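PDB 1H75: glutaredoxin-like protein NrdH from Escherichia coli, which probably carries electrons to the NrdEF ribonucleotide reductase system as a small redox protein of the glutaredoxin family. Local coordinates for residues A[3-8]-A[15-20]; A[54-59]-A[70-75]. One frame throughout, in Å; residues are numbered along the deposited sequence.

Both contacts pack onto one mixed sheet of a thioredoxin-type fold, and their centres lie about 13 Å apart. Contact 1 sets strand 3-7 against helix 12-23 close to the middle of the chain; contact 2 brings the hairpin end at 54-59 up to segment 70-75, a short 3-10 stretch and loop that follow helix 66-69. Strands 3-7 and 53-56 are antiparallel neighbours, tied by a probable hydrogen bond from Thr4 N to Ile55 O of 2.9 Å, and Ile3 CD1 meets Leu72 CD1 at 3.8 Å. Cys11, just before the helix of contact 1, and Cys14, in its first turn, are probably the redox-active pair, as in related proteins; Ile5 lies near this CxxC motif without touching it.

Contact 1 (A[3-8]-A[15-20]); sequences ITIYTR and HATKRA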
# COMPACT_ATOMS: atom_id res chain seq x y z
N ILE A 3 -6.06 3.52 -5.21
CA ILE A 3 -5.31 2.99 -4.06
C ILE A 3 -4.18 2.17 -4.67
O ILE A 3 -4.42 1.25 -5.46
CB ILE A 3 -6.17 2.03 -3.20
CG1 ILE A 3 -7.38 2.79 -2.64
CG2 ILE A 3 -5.33 1.45 -2.06
CD1 ILE A 3 -8.39 1.89 -1.95
N THR A 4 -2.94 2.52 -4.35
CA THR A 4 -1.81 1.77 -4.87
C THR A 4 -1.05 1.17 -3.69
O THR A 4 -0.79 1.86 -2.71
CB THR A 4 -0.83 2.67 -5.64
OG1 THR A 4 -1.53 3.31 -6.71
CG2 THR A 4 0.33 1.86 -6.19
N ILE A 5 -0.73 -0.12 -3.79
CA ILE A 5 0.03 -0.77 -2.72
C ILE A 5 1.39 -1.11 -3.30
O ILE A 5 1.47 -1.86 -4.28
CB ILE A 5 -0.62 -2.12 -2.25
CG1 ILE A 5 -2.06 -1.89 -1.78
CG2 ILE A 5 0.23 -2.73 -1.14
CD1 ILE A 5 -2.80 -3.18 -1.34
N TYR A 6 2.45 -0.52 -2.74
CA TYR A 6 3.82 -0.82 -3.19
C TYR A 6 4.22 -2.02 -2.36
O TYR A 6 4.24 -1.96 -1.11
CB TYR A 6 4.74 0.39 -2.96
CG TYR A 6 4.35 1.52 -3.90
CD1 TYR A 6 3.43 2.50 -3.51
CD2 TYR A 6 4.85 1.57 -5.21
CE1 TYR A 6 3.02 3.50 -4.41
CE2 TYR A 6 4.45 2.55 -6.10
CZ TYR A 6 3.53 3.51 -5.70
OH TYR A 6 3.13 4.46 -6.61
N THR A 7 4.61 -3.09 -3.04
CA THR A 7 4.85 -4.34 -2.35
C THR A 7 6.12 -5.13 -2.71
O THR A 7 6.88 -4.73 -3.58
CB THR A 7 3.60 -5.23 -2.62
OG1 THR A 7 3.61 -6.38 -1.78
CG2 THR A 7 3.57 -5.65 -4.11
N ARG A 8 6.30 -6.25 -2.02
CA ARG A 8 7.44 -7.15 -2.21
C ARG A 8 6.98 -8.58 -1.92
O ARG A 8 6.10 -8.78 -1.08
CB ARG A 8 8.57 -6.74 -1.25
CG ARG A 8 9.61 -7.81 -0.97
CD ARG A 8 10.78 -7.23 -0.23
NE ARG A 8 11.51 -6.24 -1.03
CZ ARG A 8 12.33 -5.33 -0.51
NH1 ARG A 8 12.52 -5.28 0.81
NH2 ARG A 8 12.96 -4.48 -1.29
N HIS A 15 1.13 -8.84 2.35
CA HIS A 15 0.04 -9.78 2.12
C HIS A 15 -1.14 -9.46 3.03
O HIS A 15 -2.30 -9.48 2.59
CB HIS A 15 0.53 -11.22 2.36
CG HIS A 15 -0.50 -12.27 2.09
ND1 HIS A 15 -1.43 -12.66 3.03
CD2 HIS A 15 -0.78 -12.98 0.97
CE1 HIS A 15 -2.23 -13.57 2.50
NE2 HIS A 15 -1.86 -13.78 1.25
N ALA A 16 -0.85 -9.13 4.29
CA ALA A 16 -1.92 -8.79 5.23
C ALA A 16 -2.71 -7.59 4.70
O ALA A 16 -3.95 -7.54 4.79
CB ALA A 16 -1.33 -8.46 6.60
N THR A 17 -2.00 -6.62 4.16
CA THR A 17 -2.64 -5.42 3.63
C THR A 17 -3.55 -5.72 2.43
O THR A 17 -4.68 -5.22 2.36
CB THR A 17 -1.56 -4.38 3.23
OG1 THR A 17 -0.86 -3.99 4.42
CG2 THR A 17 -2.20 -3.16 2.56
N LYS A 18 -3.07 -6.54 1.50
CA LYS A 18 -3.84 -6.91 0.32
C LYS A 18 -5.12 -7.63 0.75
O LYS A 18 -6.22 -7.31 0.29
CB LYS A 18 -2.99 -7.83 -0.59
CG LYS A 18 -3.75 -8.48 -1.73
CD LYS A 18 -2.80 -9.35 -2.57
CE LYS A 18 -3.55 -10.20 -3.59
NZ LYS A 18 -2.60 -10.99 -4.43
N ARG A 19 -4.96 -8.61 1.62
CA ARG A 19 -6.08 -9.38 2.14
C ARG A 19 -7.10 -8.48 2.84
O ARG A 19 -8.31 -8.65 2.69
CB ARG A 19 -5.57 -10.43 3.13
CG ARG A 19 -6.67 -11.26 3.81
CD ARG A 19 -7.19 -12.38 2.90
NE ARG A 19 -7.82 -11.87 1.69
CZ ARG A 19 -8.47 -12.63 0.82
NH1 ARG A 19 -8.57 -13.94 1.02
NH2 ARG A 19 -9.01 -12.09 -0.27
N ALA A 20 -6.61 -7.52 3.62
CA ALA A 20 -7.49 -6.60 4.35
C ALA A 20 -8.30 -5.77 3.37
O ALA A 20 -9.51 -5.52 3.59
CB ALA A 20 -6.67 -5.70 5.26
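Ile5 and Thr17 meet through methyl groups: CD1 at the far end of the isoleucine comes to 3.9 Å from CG2 of the threonine, and the two side chains run past one another, pointing opposite ways. Ile5 gives up the most surface here. Its CG1 branch lies anti to the carbonyl carbon (chi1 -57°) and runs on extended to CD1, which carries the methyl across from the strand to the helix. On Thr17 the methyl, anti to the backbone N, is the part turned to the isoleucine, while OG1 is hydrogen-bonded to the carbonyl oxygen of Gln13, one turn back in the same helix. The hydroxyl is thereby satisfied inside the buried interface, which leaves the CG2 methyl of Thr17 to face the isoleucine. Lys18 joins in with its backbone: Ile5 CD1 stands 4.2 Å from Lys18 CA, whereas the extended lysine chain leads its amino group away. The joint is small and apolar, with CA atoms of Ile5 and Lys18 7.9 Å apart. It belongs to the beta-alpha-beta unit formed by strand 3-7, helix 12-23 and strand 29-32; Met21 and Phe28 also pack on Ile5, and Thr17 reaches over to Val54 on strand 53-56 and to Phe64.

Contact 2 (A[54-59]-A[70-75]); sequences VIAGDL and NRLHPA
Leu59 lies against Arg71 with both of its methyls. CD2 lies 3.4 Å above the guanidinium plane, nearer its edge than its centre, with NH2 of Arg71 at 3.6 Å from Leu59 CD2. The other methyl, CD1, touches the root of the same side chain, 3.9 Å from Arg71 CB. A bend at chi3 (56°) in the otherwise extended arginine chain turns the flat group back over the leucine. Deeper in, Leu72 CD2 packs on Ala56 CB at 3.7 Å and more loosely on Leu59 CD1 at 4.2 Å. An alanine in place of Leu59 removes both methyls, so the guanidinium would probably lose its apolar cover and turn more freely, and a gap would be likely to open beside Leu72 CD2. Strands 53-56 and 59-62 form the beta-hairpin of the thioredoxin-type fold, joined by a type II' turn from Ala56 to Leu59. Two backbone bonds close it, Ala56 N to Leu59 O and Leu59 N to Ala56 O, both 2.9 Å, and Gly57 takes the positive phi (61°) that the turn needs at its second position. Across from the hairpin, the 3-10 segment 70-72 presents Arg71 and Leu72. Farther out, Leu72 is packed by Met21, Phe26 and Trp61, while Asn70, just before Arg71, ties the 3-10 segment to Arg24 through a hydrogen bond from Arg24 NE to its OD1.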
# COMPACT_ATOMS: atom_id res chain seq x y z
N VAL A 54 1.35 2.27 1.16
CA VAL A 54 0.06 2.47 0.54
C VAL A 54 -0.13 3.94 0.27
O VAL A 54 0.10 4.77 1.16
CB VAL A 54 -1.11 2.01 1.45
CG1 VAL A 54 -2.44 2.37 0.79
CG2 VAL A 54 -1.03 0.53 1.72
N ILE A 55 -0.50 4.27 -0.96
CA ILE A 55 -0.75 5.67 -1.33
C ILE A 55 -2.18 5.71 -1.85
O ILE A 55 -2.56 4.96 -2.76
CB ILE A 55 0.20 6.17 -2.48
CG1 ILE A 55 1.66 6.08 -2.06
CG2 ILE A 55 -0.17 7.60 -2.87
CD1 ILE A 55 2.02 6.78 -0.76
N ALA A 56 -2.99 6.59 -1.26
CA ALA A 56 -4.38 6.69 -1.65
C ALA A 56 -4.86 8.11 -1.40
O ALA A 56 -5.04 8.53 -0.26
CB ALA A 56 -5.21 5.68 -0.85
N GLY A 57 -5.06 8.87 -2.47
CA GLY A 57 -5.47 10.24 -2.27
C GLY A 57 -4.40 10.98 -1.49
O GLY A 57 -3.23 10.93 -1.86
N ASP A 58 -4.79 11.63 -0.39
CA ASP A 58 -3.86 12.38 0.46
C ASP A 58 -3.15 11.51 1.49
O ASP A 58 -2.26 11.99 2.19
CB ASP A 58 -4.57 13.47 1.27
CG ASP A 58 -5.16 14.57 0.41
OD1 ASP A 58 -4.76 14.75 -0.76
OD2 ASP A 58 -6.04 15.27 0.96
N LEU A 59 -3.58 10.26 1.63
CA LEU A 59 -3.00 9.36 2.62
C LEU A 59 -1.81 8.57 2.07
O LEU A 59 -1.80 8.17 0.92
CB LEU A 59 -4.06 8.37 3.11
CG LEU A 59 -5.35 9.03 3.61
CD1 LEU A 59 -6.30 7.97 4.14
CD2 LEU A 59 -5.03 10.01 4.72
N ASN A 70 -8.86 1.31 7.11
CA ASN A 70 -10.24 1.64 7.39
C ASN A 70 -10.59 3.05 6.97
O ASN A 70 -11.77 3.37 6.83
CB ASN A 70 -10.55 1.41 8.87
CG ASN A 70 -10.82 -0.04 9.18
OD1 ASN A 70 -11.09 -0.83 8.27
ND2 ASN A 70 -10.74 -0.40 10.45
N ARG A 71 -9.58 3.89 6.74
CA ARG A 71 -9.87 5.25 6.29
C ARG A 71 -10.17 5.30 4.79
O ARG A 71 -10.50 6.36 4.26
CB ARG A 71 -8.71 6.19 6.63
CG ARG A 71 -8.55 6.36 8.14
CD ARG A 71 -7.54 7.45 8.48
NE ARG A 71 -7.93 8.71 7.85
CZ ARG A 71 -7.15 9.79 7.78
NH1 ARG A 71 -5.94 9.77 8.30
NH2 ARG A 71 -7.60 10.88 7.16
N LEU A 72 -10.08 4.16 4.12
CA LEU A 72 -10.35 4.06 2.69
C LEU A 72 -11.80 3.69 2.34
O LEU A 72 -12.12 3.55 1.16
CB LEU A 72 -9.41 3.03 2.05
CG LEU A 72 -7.92 3.31 2.28
CD1 LEU A 72 -7.10 2.24 1.56
CD2 LEU A 72 -7.56 4.70 1.77
N HIS A 73 -12.66 3.52 3.34
CA HIS A 73 -14.05 3.16 3.05
C HIS A 73 -14.67 4.26 2.21
O HIS A 73 -14.44 5.44 2.45
CB HIS A 73 -14.85 2.89 4.33
CG HIS A 73 -14.61 1.53 4.91
ND1 HIS A 73 -14.92 0.37 4.22
CD2 HIS A 73 -14.06 1.13 6.08
CE1 HIS A 73 -14.56 -0.67 4.95
NE2 HIS A 73 -14.04 -0.24 6.08
N PRO A 74 -15.47 3.88 1.23
CA PRO A 74 -16.08 4.90 0.37
C PRO A 74 -17.10 5.84 0.99
O PRO A 74 -17.88 5.47 1.86
CB PRO A 74 -16.65 4.08 -0.79
CG PRO A 74 -17.05 2.79 -0.13
CD PRO A 74 -15.88 2.52 0.84
N ALA A 75 -17.08 7.08 0.53
CA ALA A 75 -18.02 8.09 0.99
C ALA A 75 -19.38 7.80 0.33
O ALA A 75 -19.45 7.12 -0.69
CB ALA A 75 -17.54 9.48 0.60